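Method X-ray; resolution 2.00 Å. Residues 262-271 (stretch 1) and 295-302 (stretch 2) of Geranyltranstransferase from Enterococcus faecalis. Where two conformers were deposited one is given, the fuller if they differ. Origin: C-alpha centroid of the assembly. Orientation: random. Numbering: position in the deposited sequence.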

ATOM      1  N   ALA A 262      25.302 -19.446 -18.283  1.00 80.84           N
ATOM      2  CA  ALA A 262      23.980 -18.867 -18.021  1.00 78.22           C
ATOM      3  C   ALA A 262      22.851 -19.649 -18.709  1.00 74.80           C
ATOM      4  O   ALA A 262      21.747 -19.739 -18.172  1.00 74.64           O
ATOM      5  CB  ALA A 262      23.942 -17.400 -18.416  1.00 74.09           C
ATOM      6  N   LYS A 263      23.134 -20.206 -19.889  1.00 73.27           N
ATOM      7  CA  LYS A 263      22.204 -21.110 -20.587  1.00 71.89           C
ATOM      8  C   LYS A 263      21.962 -22.357 -19.749  1.00 72.55           C
ATOM      9  O   LYS A 263      20.839 -22.867 -19.684  1.00 75.50           O
ATOM     10  CB  LYS A 263      22.751 -21.527 -21.960  1.00 71.53           C
ATOM     11  CG  LYS A 263      22.567 -20.514 -23.081  1.00 73.01           C
ATOM     12  CD  LYS A 263      23.127 -21.054 -24.396  1.00 78.14           C
ATOM     13  CE  LYS A 263      22.424 -20.464 -25.621  1.00 86.24           C
ATOM     14  NZ  LYS A 263      22.630 -18.995 -25.771  1.00 83.09           N
ATOM     15  N   ASP A 264      23.023 -22.839 -19.105  1.00 72.71           N
ATOM     16  CA  ASP A 264      22.923 -23.969 -18.192  1.00 70.80           C
ATOM     17  C   ASP A 264      22.251 -23.584 -16.887  1.00 67.44           C
ATOM     18  O   ASP A 264      21.569 -24.405 -16.278  1.00 70.28           O
ATOM     19  CB  ASP A 264      24.296 -24.591 -17.934  1.00 72.05           C
ATOM     20  CG  ASP A 264      24.695 -25.590 -19.008  1.00 82.39           C
ATOM     21  OD1 ASP A 264      25.872 -26.005 -19.021  1.00 87.48           O
ATOM     22  OD2 ASP A 264      23.835 -25.971 -19.836  1.00 84.82           O
ATOM     23  N   ALA A 265      22.434 -22.336 -16.462  1.00 66.06           N
ATOM     24  CA  ALA A 265      21.713 -21.815 -15.295  1.00 65.89           C
ATOM     25  C   ALA A 265      20.197 -21.863 -15.538  1.00 64.53           C
ATOM     26  O   ALA A 265      19.436 -22.300 -14.663  1.00 59.42           O
ATOM     27  CB  ALA A 265      22.165 -20.402 -14.968  1.00 64.81           C
ATOM     28  N   LEU A 266      19.788 -21.447 -16.742  1.00 63.14           N
ATOM     29  CA  LEU A 266      18.385 -21.470 -17.180  1.00 58.06           C
ATOM     30  C   LEU A 266      17.823 -22.889 -17.213  1.00 57.19           C
ATOM     31  O   LEU A 266      16.814 -23.164 -16.563  1.00 57.08           O
ATOM     32  CB  LEU A 266      18.247 -20.798 -18.553  1.00 57.70           C
ATOM     33  CG  LEU A 266      16.864 -20.681 -19.211  1.00 59.30           C
ATOM     34  CD1 LEU A 266      15.849 -20.020 -18.275  1.00 52.13           C
ATOM     35  CD2 LEU A 266      16.964 -19.913 -20.524  1.00 53.03           C
ATOM     36  N   THR A 267      18.506 -23.779 -17.944  1.00 59.44           N
ATOM     37  CA  THR A 267      18.128 -25.193 -18.078  1.00 61.46           C
ATOM     38  C   THR A 267      17.943 -25.877 -16.714  1.00 62.89           C
ATOM     39  O   THR A 267      16.959 -26.600 -16.505  1.00 66.64           O
ATOM     40  CB  THR A 267      19.163 -25.973 -18.964  1.00 66.73           C
ATOM     41  OG1 THR A 267      19.290 -25.326 -20.235  1.00 62.66           O
ATOM     42  CG2 THR A 267      18.745 -27.429 -19.196  1.00 63.61           C
ATOM     43  N   HIS A 268      18.871 -25.621 -15.789  1.00 58.77           N
ATOM     44  CA  HIS A 268      18.792 -26.171 -14.430  1.00 66.94           C
ATOM     45  C   HIS A 268      17.570 -25.674 -13.633  1.00 63.28           C
ATOM     46  O   HIS A 268      16.903 -26.466 -12.953  1.00 59.23           O
ATOM     47  CB  HIS A 268      20.104 -25.933 -13.655  1.00 69.12           C
ATOM     48  CG  HIS A 268      21.279 -26.682 -14.212  1.00 74.62           C
ATOM     49  ND1 HIS A 268      22.540 -26.130 -14.297  1.00 74.28           N
ATOM     50  CD2 HIS A 268      21.379 -27.930 -14.732  1.00 73.34           C
ATOM     51  CE1 HIS A 268      23.367 -27.008 -14.839  1.00 76.80           C
ATOM     52  NE2 HIS A 268      22.686 -28.108 -15.114  1.00 79.89           N
ATOM     53  N   GLN A 269      17.264 -24.380 -13.731  1.00 62.05           N
ATOM     54  CA  GLN A 269      16.053 -23.848 -13.085  1.00 56.84           C
ATOM     55  C   GLN A 269      14.789 -24.485 -13.655  1.00 51.92           C
ATOM     56  O   GLN A 269      13.894 -24.880 -12.894  1.00 48.53           O
ATOM     57  CB  GLN A 269      15.969 -22.321 -13.195  1.00 60.10           C
ATOM     58  CG  GLN A 269      17.005 -21.552 -12.388  1.00 46.12           C
ATOM     59  CD  GLN A 269      17.026 -21.895 -10.900  1.00 60.26           C
ATOM     60  OE1 GLN A 269      15.989 -22.118 -10.263  1.00 63.18           O
ATOM     61  NE2 GLN A 269      18.223 -21.925 -10.339  1.00 66.66           N
ATOM     62  N   LEU A 270      14.732 -24.602 -14.984  1.00 51.21           N
ATOM     63  CA  LEU A 270      13.601 -25.269 -15.644  1.00 55.61           C
ATOM     64  C   LEU A 270      13.464 -26.717 -15.183  1.00 56.27           C
ATOM     65  O   LEU A 270      12.361 -27.158 -14.841  1.00 54.54           O
ATOM     66  CB  LEU A 270      13.696 -25.184 -17.177  1.00 49.99           C
ATOM     67  CG  LEU A 270      13.719 -23.785 -17.802  1.00 61.21           C
ATOM     68  CD1 LEU A 270      13.837 -23.880 -19.309  1.00 61.59           C
ATOM     69  CD2 LEU A 270      12.497 -22.944 -17.406  1.00 55.38           C
ATOM     70  N   ALA A 271      14.590 -27.435 -15.130  1.00 56.27           N
ATOM     71  CA  ALA A 271      14.606 -28.819 -14.634  1.00 56.35           C
ATOM     72  C   ALA A 271      14.125 -28.907 -13.189  1.00 49.26           C
ATOM     73  O   ALA A 271      13.356 -29.807 -12.830  1.00 55.43           O
ATOM     74  CB  ALA A 271      16.012 -29.437 -14.775  1.00 61.35           C
ATOM     75  N   LEU A 295       4.193 -22.999 -18.900  1.00 48.78           N
ATOM     76  CA  LEU A 295       4.811 -21.708 -18.545  1.00 53.88           C
ATOM     77  C   LEU A 295       6.329 -21.835 -18.402  1.00 53.23           C
ATOM     78  O   LEU A 295       7.073 -20.951 -18.817  1.00 53.26           O
ATOM     79  CB  LEU A 295       4.182 -21.112 -17.280  1.00 56.92           C
ATOM     80  CG  LEU A 295       2.733 -20.614 -17.423  1.00 60.00           C
ATOM     81  CD1 LEU A 295       2.201 -20.205 -16.084  1.00 62.89           C
ATOM     82  CD2 LEU A 295       2.591 -19.466 -18.417  1.00 62.54           C
ATOM     83  N   LEU A 296       6.769 -22.959 -17.841  1.00 56.71           N
ATOM     84  CA  LEU A 296       8.186 -23.331 -17.809  1.00 60.46           C
ATOM     85  C   LEU A 296       8.771 -23.562 -19.211  1.00 61.84           C
ATOM     86  O   LEU A 296       9.848 -23.047 -19.519  1.00 64.56           O
ATOM     87  CB  LEU A 296       8.355 -24.587 -16.964  1.00 63.10           C
ATOM     88  CG  LEU A 296       9.294 -24.551 -15.777  1.00 65.03           C
ATOM     89  CD1 LEU A 296       9.154 -23.261 -14.987  1.00 64.22           C
ATOM     90  CD2 LEU A 296       8.928 -25.744 -14.939  1.00 62.05           C
ATOM     91  N   THR A 297       8.053 -24.321 -20.046  1.00 59.18           N
ATOM     92  CA  THR A 297       8.406 -24.543 -21.461  1.00 61.35           C
ATOM     93  C   THR A 297       8.617 -23.237 -22.238  1.00 62.35           C
ATOM     94  O   THR A 297       9.566 -23.143 -23.025  1.00 67.33           O
ATOM     95  CB  THR A 297       7.331 -25.406 -22.197  1.00 64.58           C
ATOM     96  OG1 THR A 297       7.205 -26.678 -21.557  1.00 73.21           O
ATOM     97  CG2 THR A 297       7.678 -25.636 -23.674  1.00 63.47           C
ATOM     98  N   GLN A 298       7.762 -22.235 -22.001  1.00 59.25           N
ATOM     99  CA  GLN A 298       7.838 -20.960 -22.732  0.50 61.76           C
ATOM    100  C   GLN A 298       9.147 -20.211 -22.462  1.00 63.21           C
ATOM    101  O   GLN A 298       9.570 -19.388 -23.276  1.00 66.12           O
ATOM    102  CB  GLN A 298       6.645 -20.037 -22.426  0.50 60.99           C
ATOM    103  CG  GLN A 298       5.248 -20.549 -22.815  0.50 64.61           C
ATOM    104  CD  GLN A 298       5.251 -21.563 -23.945  0.50 63.45           C
ATOM    105  OE1 GLN A 298       6.258 -21.753 -24.625  0.50 59.56           O
ATOM    106  NE2 GLN A 298       4.119 -22.231 -24.140  0.50 65.20           N
ATOM    107  N   LEU A 299       9.786 -20.498 -21.326  1.00 63.92           N
ATOM    108  CA  LEU A 299      11.056 -19.846 -20.961  1.00 66.11           C
ATOM    109  C   LEU A 299      12.328 -20.484 -21.572  1.00 68.93           C
ATOM    110  O   LEU A 299      13.420 -19.936 -21.418  1.00 72.01           O
ATOM    111  CB  LEU A 299      11.198 -19.743 -19.438  1.00 58.50           C
ATOM    112  CG  LEU A 299      10.200 -18.945 -18.598  1.00 64.43           C
ATOM    113  CD1 LEU A 299      10.636 -18.978 -17.143  1.00 62.02           C
ATOM    114  CD2 LEU A 299      10.027 -17.493 -19.067  1.00 57.17           C
ATOM    115  N   GLN A 300      12.184 -21.625 -22.254  1.00 73.85           N
ATOM    116  CA  GLN A 300      13.289 -22.264 -22.999  1.00 82.26           C
ATOM    117  C   GLN A 300      13.863 -21.362 -24.097  1.00 89.75           C
ATOM    118  O   GLN A 300      13.199 -20.434 -24.560  1.00 89.86           O
ATOM    119  CB  GLN A 300      12.823 -23.569 -23.659  1.00 82.32           C
ATOM    120  CG  GLN A 300      12.721 -24.783 -22.742  1.00 83.03           C
ATOM    121  CD  GLN A 300      12.130 -26.011 -23.435  1.00 85.98           C
ATOM    122  OE1 GLN A 300      11.971 -26.043 -24.658  1.00 90.34           O
ATOM    123  NE2 GLN A 300      11.803 -27.030 -22.646  1.00 83.36           N
ATOM    124  N   LEU A 301      15.096 -21.642 -24.514  1.00 97.98           N
ATOM    125  CA  LEU A 301      15.688 -20.953 -25.660  1.00104.85           C
ATOM    126  C   LEU A 301      15.726 -21.863 -26.884  1.00111.43           C
ATOM    127  O   LEU A 301      16.100 -23.036 -26.784  1.00113.28           O
ATOM    128  CB  LEU A 301      17.083 -20.414 -25.329  1.00103.45           C
ATOM    129  CG  LEU A 301      17.147 -19.246 -24.335  1.00101.77           C
ATOM    130  CD1 LEU A 301      18.584 -18.974 -23.917  1.00103.14           C
ATOM    131  CD2 LEU A 301      16.501 -17.981 -24.891  1.00 98.85           C
ATOM    132  N   ARG A 302      15.324 -21.312 -28.031  1.00117.51           N
ATOM    133  CA  ARG A 302      15.210 -22.071 -29.280  1.00122.27           C
ATOM    134  C   ARG A 302      16.080 -21.480 -30.386  1.00124.27           C
ATOM    135  O   ARG A 302      16.164 -20.260 -30.544  1.00125.03           O
ATOM    136  CB  ARG A 302      13.748 -22.122 -29.735  1.00123.31           C
ATOM    137  CG  ARG A 302      13.439 -23.188 -30.783  1.00125.99           C
ATOM    138  CD  ARG A 302      12.016 -23.720 -30.638  1.00129.98           C
ATOM    139  NE  ARG A 302      11.888 -24.641 -29.506  1.00135.30           N
ATOM    140  CZ  ARG A 302      11.361 -24.332 -28.321  1.00135.48           C
ATOM    141  NH1 ARG A 302      11.300 -25.248 -27.364  1.00133.04           N
ATOM    142  NH2 ARG A 302      10.894 -23.112 -28.085  1.00135.77           N
ATOM    143  OXT ARG A 302      16.713 -22.209 -31.155  1.00124.94           O
TER

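The contact is one of shape: no hydrogen bond joins the two stretches, and the 342 Å² buried between them comes mainly from leucines. Leu-270 is the principal bump, with 107 Å² covered. Its CA-to-CB bond points sideways, but the m,t rotamer (chi1 -60°, chi2 179°) brings the end of the side chain nearer to stretch 2. There Leu-270 CD2 enters a hollow lined by Leu-296 and Leu-299, lying 3.4 Å from Leu-296 O, 3.9 Å from Leu-296 CG and 4.0 Å from Leu-299 CB. The other methyl, Leu-270 CD1, meets Gln-300 CG at 3.7 Å, so the aliphatic part of that glutamine adds a further wall although its CA-to-CB bond points away. Because Leu-270 CD2 rests against Leu-296 O, part of the hollow is backbone; Leu-296 O also accepts from Leu-299 N at 3.1 Å.

One helical turn earlier, the CA-to-CB bond of Leu-266 points toward stretch 2, and the side chain makes a second bump. Leu-266 CD2 sits 3.7 Å from Leu-299 O and 3.9 Å from Leu-301 CG, touching backbone and side chain together. Contact thins beyond this. Lys-263 CG only approaches Leu-301 CD1, at 4.4 Å, and the CA atoms of these two residues are 8.3 Å apart, against 6.1 Å between Leu-270 CA and Leu-296 CA.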